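Local coordinates for protein mnemiopsin 1 (Mnemiopsis leidyi, PDB 5VP3) that is a bioluminescent photoprotein of a comb jelly, probably emitting light when calcium binds its EF-hand loops, at residues D41-D46 and D54-W59; D61-L66 and L148-K153; R78-T83 and I124-N129. One frame throughout, in Å; residues are numbered along the deposited sequence.

Contact 1 (D41-D46 and D54-W59). With CD (cadmium ion), chain B.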
loop_
_atom_site.group_PDB
_atom_site.type_symbol
_atom_site.label_atom_id
_atom_site.label_comp_id
_atom_site.label_asym_id
_atom_site.label_seq_id
_atom_site.Cartn_x
_atom_site.Cartn_y
_atom_site.Cartn_z
ATOM N N ASP A 41 -12.960 5.435 0.862
ATOM C CA ASP A 41 -13.870 6.283 0.125
ATOM C C ASP A 41 -13.140 7.034 -0.976
ATOM O O ASP A 41 -13.712 7.310 -2.029
ATOM C CB ASP A 41 -14.557 7.225 1.108
ATOM C CG ASP A 41 -15.523 6.495 2.028
ATOM O OD1 ASP A 41 -15.883 5.337 1.717
ATOM O OD2 ASP A 41 -15.910 7.054 3.080
ATOM N N THR A 42 -11.873 7.360 -0.772
ATOM C CA THR A 42 -11.132 7.964 -1.869
ATOM C C THR A 42 -10.916 6.968 -3.001
ATOM O O THR A 42 -10.963 7.349 -4.176
ATOM C CB THR A 42 -9.794 8.482 -1.384
ATOM O OG1 THR A 42 -10.001 9.363 -0.270
ATOM C CG2 THR A 42 -9.100 9.209 -2.505
ATOM N N PHE A 43 -10.667 5.691 -2.661
ATOM C CA PHE A 43 -10.409 4.667 -3.668
ATOM C C PHE A 43 -11.694 4.261 -4.376
ATOM O O PHE A 43 -11.664 3.889 -5.548
ATOM C CB PHE A 43 -9.805 3.423 -3.013
ATOM C CG PHE A 43 -8.319 3.502 -2.733
ATOM C CD1 PHE A 43 -7.464 4.208 -3.548
ATOM C CD2 PHE A 43 -7.785 2.817 -1.654
ATOM C CE1 PHE A 43 -6.089 4.250 -3.278
ATOM C CE2 PHE A 43 -6.425 2.856 -1.376
ATOM C CZ PHE A 43 -5.574 3.559 -2.200
ATOM N N ASP A 44 -12.824 4.321 -3.672
ATOM C CA ASP A 44 -14.108 3.836 -4.187
ATOM C C ASP A 44 -14.645 4.894 -5.154
ATOM O O ASP A 44 -15.438 5.774 -4.807
ATOM C CB ASP A 44 -15.050 3.567 -3.029
ATOM C CG ASP A 44 -16.406 3.142 -3.486
ATOM O OD1 ASP A 44 -16.531 2.842 -4.685
ATOM O OD2 ASP A 44 -17.326 3.125 -2.644
ATOM N N LEU A 45 -14.165 4.827 -6.400
ATOM C CA LEU A 45 -14.314 5.982 -7.289
ATOM C C LEU A 45 -15.771 6.243 -7.647
ATOM O O LEU A 45 -16.140 7.387 -7.930
ATOM C CB LEU A 45 -13.492 5.780 -8.569
ATOM C CG LEU A 45 -12.018 5.392 -8.414
ATOM C CD1 LEU A 45 -11.501 4.837 -9.734
ATOM C CD2 LEU A 45 -11.152 6.562 -7.940
ATOM N N ASP A 46 -16.608 5.212 -7.647
ATOM C CA ASP A 46 -18.011 5.373 -7.987
ATOM C C ASP A 46 -18.916 5.481 -6.760
ATOM O O ASP A 46 -20.130 5.635 -6.912
ATOM C CB ASP A 46 -18.444 4.204 -8.892
ATOM C CG ASP A 46 -18.163 2.842 -8.282
ATOM O OD1 ASP A 46 -17.805 2.812 -7.083
ATOM O OD2 ASP A 46 -18.279 1.820 -9.011
ATOM N N ASP A 54 -10.129 -2.493 -10.532
ATOM C CA ASP A 54 -10.134 -1.438 -11.539
ATOM C C ASP A 54 -10.011 -0.072 -10.894
ATOM O O ASP A 54 -9.296 0.802 -11.390
ATOM C CB ASP A 54 -11.390 -1.523 -12.391
ATOM C CG ASP A 54 -11.194 -2.431 -13.554
ATOM O OD1 ASP A 54 -10.551 -1.996 -14.539
ATOM O OD2 ASP A 54 -11.625 -3.587 -13.439
ATOM N N GLU A 55 -10.670 0.119 -9.768
ATOM C CA GLU A 55 -10.582 1.404 -9.105
ATOM C C GLU A 55 -9.202 1.602 -8.491
ATOM O O GLU A 55 -8.612 2.678 -8.615
ATOM C CB GLU A 55 -11.697 1.482 -8.064
ATOM C CG GLU A 55 -13.086 1.439 -8.672
ATOM C CD GLU A 55 -14.163 1.368 -7.600
ATOM O OE1 GLU A 55 -13.967 0.574 -6.657
ATOM O OE2 GLU A 55 -15.171 2.112 -7.678
ATOM N N ILE A 56 -8.658 0.552 -7.866
ATOM C CA ILE A 56 -7.319 0.604 -7.266
ATOM C C ILE A 56 -6.258 0.978 -8.304
ATOM O O ILE A 56 -5.340 1.753 -8.016
ATOM C CB ILE A 56 -6.994 -0.762 -6.624
ATOM C CG1 ILE A 56 -7.845 -1.046 -5.377
ATOM C CG2 ILE A 56 -5.528 -0.882 -6.320
ATOM C CD1 ILE A 56 -7.829 0.089 -4.381
ATOM N N MET A 57 -6.355 0.415 -9.508
ATOM C CA MET A 57 -5.319 0.585 -10.520
ATOM C C MET A 57 -5.336 1.955 -11.190
ATOM O O MET A 57 -4.392 2.282 -11.920
ATOM C CB MET A 57 -5.462 -0.519 -11.568
ATOM C CG MET A 57 -5.228 -1.895 -10.975
ATOM S SD MET A 57 -3.633 -2.064 -10.131
ATOM C CE MET A 57 -2.566 -1.387 -11.396
ATOM N N TYR A 58 -6.356 2.771 -10.938
ATOM C CA TYR A 58 -6.367 4.136 -11.448
ATOM C C TYR A 58 -5.172 4.935 -10.920
ATOM O O TYR A 58 -4.639 5.817 -11.612
ATOM C CB TYR A 58 -7.711 4.777 -11.077
ATOM C CG TYR A 58 -7.835 6.268 -11.228
ATOM C CD1 TYR A 58 -8.290 6.830 -12.399
ATOM C CD2 TYR A 58 -7.561 7.108 -10.177
ATOM C CE1 TYR A 58 -8.429 8.200 -12.529
ATOM C CE2 TYR A 58 -7.711 8.478 -10.294
ATOM C CZ TYR A 58 -8.142 9.008 -11.472
ATOM O OH TYR A 58 -8.284 10.361 -11.598
ATOM N N TRP A 59 -4.697 4.610 -9.746
ATOM C CA TRP A 59 -3.705 5.465 -9.111
ATOM C C TRP A 59 -2.303 5.199 -9.646
ATOM O O TRP A 59 -1.608 6.157 -10.035
ATOM C CB TRP A 59 -3.800 5.285 -7.596
ATOM C CG TRP A 59 -5.162 5.727 -7.146
ATOM C CD1 TRP A 59 -6.208 4.918 -6.854
ATOM C CD2 TRP A 59 -5.648 7.076 -7.019
ATOM N NE1 TRP A 59 -7.317 5.669 -6.538
ATOM C CE2 TRP A 59 -7.003 6.994 -6.639
ATOM C CE3 TRP A 59 -5.078 8.339 -7.204
ATOM C CZ2 TRP A 59 -7.784 8.114 -6.400
ATOM C CZ3 TRP A 59 -5.861 9.453 -6.985
ATOM C CH2 TRP A 59 -7.207 9.326 -6.573
HETATM CD CD CD B . -16.609 1.159 -6.052
HETATM O O HOH W 1 -17.090 -0.771 -7.503
#
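Glu-55 reaches from its helix into the loop after helix 30-43, and each step of its side chain meets something there. CB sits against the carbonyl O of Phe-43, and CG, held anti to the carbonyl carbon (chi1 -64°), runs past the Leu-45 side chain, which slides by in the opposite direction with Leu-45 CD1 at 3.9 Å from Glu-55 CG. The chain stays extended to its carboxyl carbon, and both carboxylate oxygens then take the metal, Glu-55 OE2 at 2.4 Å and Glu-55 OE1 at a longer 2.8 Å from the cadmium. OE2 also accepts a weak but fairly straight bond from Asp-46 N, while OE1 is bonded by the backbone N of Thr-52. Asp-44 OD1 and Asp-46 OD1 add metal bonds of 2.2 Å and 2.3 Å to the cadmium. These acidic oxygens lie close, with Asp-46 OD1 at 2.8 Å from Glu-55 OE2, a crowding that the cation probably pays for. Water 1 binds the ion too and donates to Asp-46 OD2.

Behind the site the contact is apolar. Ile-56 CD1 lies over one face of the Phe-43 ring, 3.8 Å from Phe-43 CG and displaced toward the rim, while Trp-59 NE1 comes to the edge of that ring near its plane. The two aromatic planes are turned by 59°. With Asp-48 and the carbonyl of Lys-50, seven oxygens bind the ion, and the twelve-residue loop running from Asp-44 to a two-oxygen Glu-55 is that of a canonical EF-hand.

Contact 2 (D61-L66 and L148-K153)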
loop_
_atom_site.group_PDB
_atom_site.type_symbol
_atom_site.label_atom_id
_atom_site.label_comp_id
_atom_site.label_asym_id
_atom_site.label_seq_id
_atom_site.Cartn_x
_atom_site.Cartn_y
_atom_site.Cartn_z
ATOM N N ASP A 61 -1.723 3.918 -12.460
ATOM C CA ASP A 61 -1.773 4.343 -13.848
ATOM C C ASP A 61 -1.584 5.851 -13.951
ATOM O O ASP A 61 -0.953 6.329 -14.900
ATOM C CB ASP A 61 -3.080 3.880 -14.509
ATOM C CG ASP A 61 -3.159 4.272 -15.972
ATOM O OD1 ASP A 61 -2.458 3.645 -16.811
ATOM O OD2 ASP A 61 -3.898 5.234 -16.263
ATOM N N ARG A 62 -2.104 6.627 -12.986
ATOM C CA ARG A 62 -1.821 8.070 -12.997
ATOM C C ARG A 62 -0.346 8.352 -12.696
ATOM O O ARG A 62 0.255 9.279 -13.256
ATOM C CB ARG A 62 -2.723 8.793 -11.990
ATOM C CG ARG A 62 -4.108 9.105 -12.546
ATOM C CD ARG A 62 -4.927 9.935 -11.567
ATOM N NE ARG A 62 -4.298 11.226 -11.274
ATOM C CZ ARG A 62 -4.725 12.073 -10.338
ATOM N NH1 ARG A 62 -5.783 11.771 -9.591
ATOM N NH2 ARG A 62 -4.094 13.227 -10.145
ATOM N N MET A 63 0.260 7.549 -11.831
ATOM C CA MET A 63 1.686 7.688 -11.581
ATOM C C MET A 63 2.445 7.527 -12.890
ATOM O O MET A 63 3.254 8.386 -13.258
ATOM C CB MET A 63 2.108 6.650 -10.532
ATOM C CG MET A 63 3.542 6.699 -10.097
ATOM S SD MET A 63 3.811 8.234 -9.202
ATOM C CE MET A 63 5.367 8.753 -9.904
ATOM N N ARG A 64 2.115 6.470 -13.649
ATOM C CA ARG A 64 2.737 6.201 -14.948
ATOM C C ARG A 64 2.648 7.406 -15.875
ATOM O O ARG A 64 3.607 7.724 -16.591
ATOM C CB ARG A 64 2.046 4.986 -15.589
ATOM C CG ARG A 64 2.492 4.637 -16.986
ATOM C CD ARG A 64 1.716 3.457 -17.546
ATOM N NE ARG A 64 0.368 3.817 -17.956
ATOM C CZ ARG A 64 0.059 4.383 -19.122
ATOM N NH1 ARG A 64 0.990 4.638 -20.021
ATOM N NH2 ARG A 64 -1.204 4.693 -19.387
ATOM N N GLN A 65 1.507 8.102 -15.863
ATOM C CA GLN A 65 1.322 9.217 -16.781
ATOM C C GLN A 65 2.282 10.351 -16.489
ATOM O O GLN A 65 2.693 11.054 -17.411
ATOM C CB GLN A 65 -0.098 9.740 -16.687
ATOM C CG GLN A 65 -1.179 8.748 -17.144
ATOM C CD GLN A 65 -2.587 9.272 -16.915
ATOM O OE1 GLN A 65 -2.862 10.453 -17.173
ATOM N NE2 GLN A 65 -3.498 8.398 -16.417
ATOM N N LEU A 66 2.649 10.538 -15.217
ATOM C CA LEU A 66 3.414 11.699 -14.783
ATOM C C LEU A 66 4.912 11.509 -14.885
ATOM O O LEU A 66 5.649 12.438 -14.595
ATOM C CB LEU A 66 3.082 12.047 -13.353
ATOM C CG LEU A 66 1.679 12.589 -13.191
ATOM C CD1 LEU A 66 1.336 12.535 -11.769
ATOM C CD2 LEU A 66 1.578 14.005 -13.673
ATOM N N LEU A 148 9.178 12.536 -5.241
ATOM C CA LEU A 148 8.139 12.092 -4.308
ATOM C C LEU A 148 6.884 12.953 -4.430
ATOM O O LEU A 148 5.765 12.444 -4.297
ATOM C CB LEU A 148 8.635 12.111 -2.862
ATOM C CG LEU A 148 7.622 11.592 -1.841
ATOM C CD1 LEU A 148 7.404 10.054 -2.016
ATOM C CD2 LEU A 148 8.043 11.939 -0.419
ATOM N N LYS A 149 7.062 14.252 -4.685
ATOM C CA LYS A 149 5.936 15.139 -4.949
ATOM C C LYS A 149 5.100 14.628 -6.125
ATOM O O LYS A 149 3.866 14.681 -6.096
ATOM C CB LYS A 149 6.443 16.562 -5.240
ATOM C CG LYS A 149 6.932 17.366 -4.014
ATOM C CD LYS A 149 7.785 18.584 -4.440
ATOM C CE LYS A 149 6.951 19.815 -4.784
ATOM N NZ LYS A 149 7.814 20.926 -5.269
ATOM N N THR A 150 5.751 14.192 -7.191
ATOM C CA THR A 150 4.994 13.633 -8.295
ATOM C C THR A 150 4.081 12.537 -7.803
ATOM O O THR A 150 2.908 12.490 -8.178
ATOM C CB THR A 150 5.948 13.137 -9.354
ATOM O OG1 THR A 150 6.726 14.264 -9.779
ATOM C CG2 THR A 150 5.192 12.545 -10.522
ATOM N N MET A 151 4.582 11.680 -6.907
ATOM C CA MET A 151 3.737 10.629 -6.360
ATOM C C MET A 151 2.559 11.203 -5.591
ATOM O O MET A 151 1.459 10.624 -5.586
ATOM C CB MET A 151 4.539 9.707 -5.445
ATOM C CG MET A 151 3.731 8.467 -5.067
ATOM S SD MET A 151 4.449 7.359 -3.828
ATOM C CE MET A 151 3.963 8.144 -2.325
ATOM N N MET A 152 2.787 12.290 -4.859
ATOM C CA MET A 152 1.692 12.927 -4.143
ATOM C C MET A 152 0.637 13.434 -5.119
ATOM O O MET A 152 -0.565 13.249 -4.913
ATOM C CB MET A 152 2.224 14.082 -3.300
ATOM C CG MET A 152 3.275 13.678 -2.269
ATOM S SD MET A 152 2.540 12.422 -1.225
ATOM C CE MET A 152 3.913 11.823 -0.249
ATOM N N LYS A 153 1.082 14.057 -6.202
ATOM C CA LYS A 153 0.158 14.587 -7.190
ATOM C C LYS A 153 -0.681 13.474 -7.800
ATOM O O LYS A 153 -1.899 13.599 -7.922
ATOM C CB LYS A 153 0.957 15.323 -8.259
ATOM C CG LYS A 153 0.199 15.718 -9.501
ATOM C CD LYS A 153 1.055 16.681 -10.324
ATOM C CE LYS A 153 0.450 16.941 -11.696
ATOM N NZ LYS A 153 1.239 17.957 -12.453
#
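Asp-61 OD1 is gripped by both NE and NH2 of Arg-64, each at 3.1 Å, on the flank of the helix away from where Leu-66 and Met-63 meet Thr-150 and Met-151. Both nitrogens come from the same face of the carboxylate, and the oxygen lies in the guanidinium plane. Gln-65 NE2 takes the other oxygen, OD2, from above the carboxylate plane.

On the inner side, Thr-150 CG2 is the meeting point. It touches Leu-66 CB at 3.6 Å and Met-63 CE at 3.8 Å, and Thr-150 OG1, bonded to the carbonyl of Glu-146, is turned off to its own helix. Met-63, its CG anti to the backbone N (chi1 -177°) and its chain bent beyond, brings SD to 3.7 Å from Met-151 CA. Leu-66 spreads its branches, CD1 lying near Thr-150 O and CG2, and CD2 3.7 Å from Lys-153 CE, so that it lies against the aliphatic length of the lysine. An alanine here would lose CD1 and CD2, and would probably leave a gap beside the Lys-153 methylenes and Thr-150 O, while the CB contact to Thr-150 stayed. Arg-62 NH2 comes near Lys-153 O at a poor angle, and its guanidinium is paired through NH1 with Asp-156.

The axes of segments 61-66 and 148-153 approach to 9.3 Å at 133°. No hydrogen bond joins the two segments, which implies that their hold on each other rests on methyl, methylene and sulfur contacts.

Contact 3 (R78-T83 and I124-N129)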
loop_
_atom_site.group_PDB
_atom_site.type_symbol
_atom_site.label_atom_id
_atom_site.label_comp_id
_atom_site.label_asym_id
_atom_site.label_seq_id
_atom_site.Cartn_x
_atom_site.Cartn_y
_atom_site.Cartn_z
ATOM N N ARG A 78 2.588 -2.456 -11.718
ATOM C CA ARG A 78 1.254 -3.040 -11.889
ATOM C C ARG A 78 1.141 -4.351 -11.122
ATOM O O ARG A 78 0.203 -4.551 -10.353
ATOM C CB ARG A 78 0.942 -3.274 -13.377
ATOM C CG ARG A 78 -0.505 -3.771 -13.698
ATOM C CD ARG A 78 -0.595 -4.616 -14.994
ATOM N NE ARG A 78 0.281 -5.792 -14.869
ATOM C CZ ARG A 78 0.043 -6.851 -14.077
ATOM N NH1 ARG A 78 -1.062 -6.925 -13.354
ATOM N NH2 ARG A 78 0.929 -7.846 -13.997
ATOM N N ALA A 79 2.098 -5.262 -11.334
ATOM C CA ALA A 79 2.095 -6.545 -10.631
ATOM C C ALA A 79 2.098 -6.362 -9.129
ATOM O O ALA A 79 1.417 -7.095 -8.401
ATOM C CB ALA A 79 3.324 -7.356 -11.025
ATOM N N ALA A 80 2.978 -5.488 -8.633
ATOM C CA ALA A 80 3.091 -5.292 -7.187
ATOM C C ALA A 80 1.805 -4.743 -6.594
ATOM O O ALA A 80 1.373 -5.175 -5.522
ATOM C CB ALA A 80 4.240 -4.346 -6.885
ATOM N N VAL A 81 1.182 -3.776 -7.282
ATOM C CA VAL A 81 -0.063 -3.214 -6.803
ATOM C C VAL A 81 -1.137 -4.281 -6.790
ATOM O O VAL A 81 -1.910 -4.381 -5.841
ATOM C CB VAL A 81 -0.487 -1.999 -7.657
ATOM C CG1 VAL A 81 -1.824 -1.503 -7.233
ATOM C CG2 VAL A 81 0.493 -0.880 -7.492
ATOM N N HIS A 82 -1.188 -5.113 -7.818
ATOM C CA HIS A 82 -2.193 -6.171 -7.841
ATOM C C HIS A 82 -1.998 -7.119 -6.669
ATOM O O HIS A 82 -2.962 -7.527 -6.011
ATOM C CB HIS A 82 -2.100 -6.978 -9.125
ATOM C CG HIS A 82 -2.904 -6.444 -10.236
ATOM N ND1 HIS A 82 -2.518 -5.348 -10.972
ATOM C CD2 HIS A 82 -4.067 -6.876 -10.769
ATOM C CE1 HIS A 82 -3.413 -5.130 -11.922
ATOM N NE2 HIS A 82 -4.358 -6.045 -11.819
ATOM N N THR A 83 -0.762 -7.535 -6.436
ATOM C CA THR A 83 -0.505 -8.485 -5.364
ATOM C C THR A 83 -0.839 -7.859 -4.026
ATOM O O THR A 83 -1.480 -8.485 -3.171
ATOM C CB THR A 83 0.961 -8.914 -5.388
ATOM O OG1 THR A 83 1.270 -9.550 -6.629
ATOM C CG2 THR A 83 1.263 -9.865 -4.239
ATOM N N ILE A 124 4.758 -5.210 1.510
ATOM C CA ILE A 124 4.914 -3.758 1.511
ATOM C C ILE A 124 6.223 -3.380 0.851
ATOM O O ILE A 124 6.291 -2.392 0.129
ATOM C CB ILE A 124 4.863 -3.180 2.928
ATOM C CG1 ILE A 124 3.496 -3.409 3.555
ATOM C CG2 ILE A 124 5.183 -1.667 2.868
ATOM C CD1 ILE A 124 3.408 -2.946 5.022
ATOM N N ALA A 125 7.289 -4.141 1.126
ATOM C CA ALA A 125 8.582 -3.862 0.503
ATOM C C ALA A 125 8.528 -4.113 -0.986
ATOM O O ALA A 125 9.125 -3.370 -1.767
ATOM C CB ALA A 125 9.677 -4.718 1.140
ATOM N N LEU A 126 7.832 -5.167 -1.399
ATOM C CA LEU A 126 7.611 -5.402 -2.824
ATOM C C LEU A 126 6.943 -4.189 -3.487
ATOM O O LEU A 126 7.336 -3.758 -4.579
ATOM C CB LEU A 126 6.749 -6.672 -3.011
ATOM C CG LEU A 126 6.096 -6.914 -4.384
ATOM C CD1 LEU A 126 7.135 -7.338 -5.412
ATOM C CD2 LEU A 126 5.054 -7.961 -4.332
ATOM N N LEU A 127 5.892 -3.655 -2.867
ATOM C CA LEU A 127 5.205 -2.497 -3.446
ATOM C C LEU A 127 6.128 -1.284 -3.492
ATOM O O LEU A 127 6.183 -0.559 -4.488
ATOM C CB LEU A 127 3.964 -2.200 -2.617
ATOM C CG LEU A 127 3.042 -1.053 -2.995
ATOM C CD1 LEU A 127 2.336 -1.403 -4.235
ATOM C CD2 LEU A 127 2.025 -0.778 -1.916
ATOM N N SER A 128 6.896 -1.067 -2.433
ATOM C CA SER A 128 7.760 0.108 -2.379
ATOM C C SER A 128 8.868 0.024 -3.414
ATOM O O SER A 128 9.149 1.009 -4.113
ATOM C CB SER A 128 8.337 0.244 -0.969
ATOM O OG SER A 128 9.203 1.336 -0.863
ATOM N N ASN A 129 9.513 -1.140 -3.540
ATOM C CA ASN A 129 10.615 -1.275 -4.490
ATOM C C ASN A 129 10.159 -1.255 -5.948
ATOM O O ASN A 129 10.943 -0.863 -6.836
ATOM C CB ASN A 129 11.394 -2.548 -4.163
ATOM C CG ASN A 129 12.303 -2.347 -2.941
ATOM O OD1 ASN A 129 12.992 -1.341 -2.844
ATOM N ND2 ASN A 129 12.267 -3.267 -1.998
#
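Ala-80 CB points toward the neighbouring helix and rests against the backbone there, 3.9 Å from Leu-126 O and 4.0 Å from Leu-127 CA. With nothing beyond a methyl on one side, the chains draw close: the CA atoms of Ala-80 and Leu-127 are 5.1 Å apart. Leu-126 CG touches the same methyl, and Leu-126 CD2 goes on to meet Thr-83 CG2 loosely at 4.2 Å. On the other flank chi1 of Leu-127 (-179°) sets CG anti to the backbone N, and from there Leu-127 CD1 reaches Val-81 CG2 at 3.8 Å, even though the side chain of Val-81 starts out away from this helix.

The axes of segments 78-83 and 124-129 run roughly antiparallel, 152° between their directions and 8.7 Å apart at closest approach. Helix 123-135 is the one that leads into the EF-hand loop whose Asp-136, Asp-140, Thr-142 and Glu-147 bind cadmium, so this contact ties helix 71-87 to the approach of that site.

Further out, Val-81 and Leu-127 have backing. Val-81 is also packed by Ile-56 of helix 53-66 and by Tyr-131, and Leu-127 by Phe-84. Thr-83 OG1 donates to Ala-79 O at 3.0 Å; Thr-83 N reaches that oxygen from the opposite face, and the hydroxyl bond probably holds the methyl where Leu-126 touches it. Next to it in the chain, His-82 ND1 donates to Arg-78 O at 2.9 Å, from above the carbonyl plane.

In the fold
Helix 53-66 carries both contact 1 and contact 2, whose centres are 15 Å apart: its first turns close on a cadmium, and its far end lies against helix 145-154. There the side chain of Thr-150 is about 10 Å from another cadmium, so the helix spans from one metal site toward a second. Contact 3 sits closer to the centre of the chain, about 17 Å from contact 1 by their centres, yet the two touch, Ile-56 CG2 meeting Val-81 CG1 at 3.9 Å. Contacts 2 and 3 come no nearer than about 7 Å between atoms; contact 2 sets helix 53-66 against helix 145-154, and contact 3 helix 71-87 against helix 123-135, so two consecutive helices meet two others.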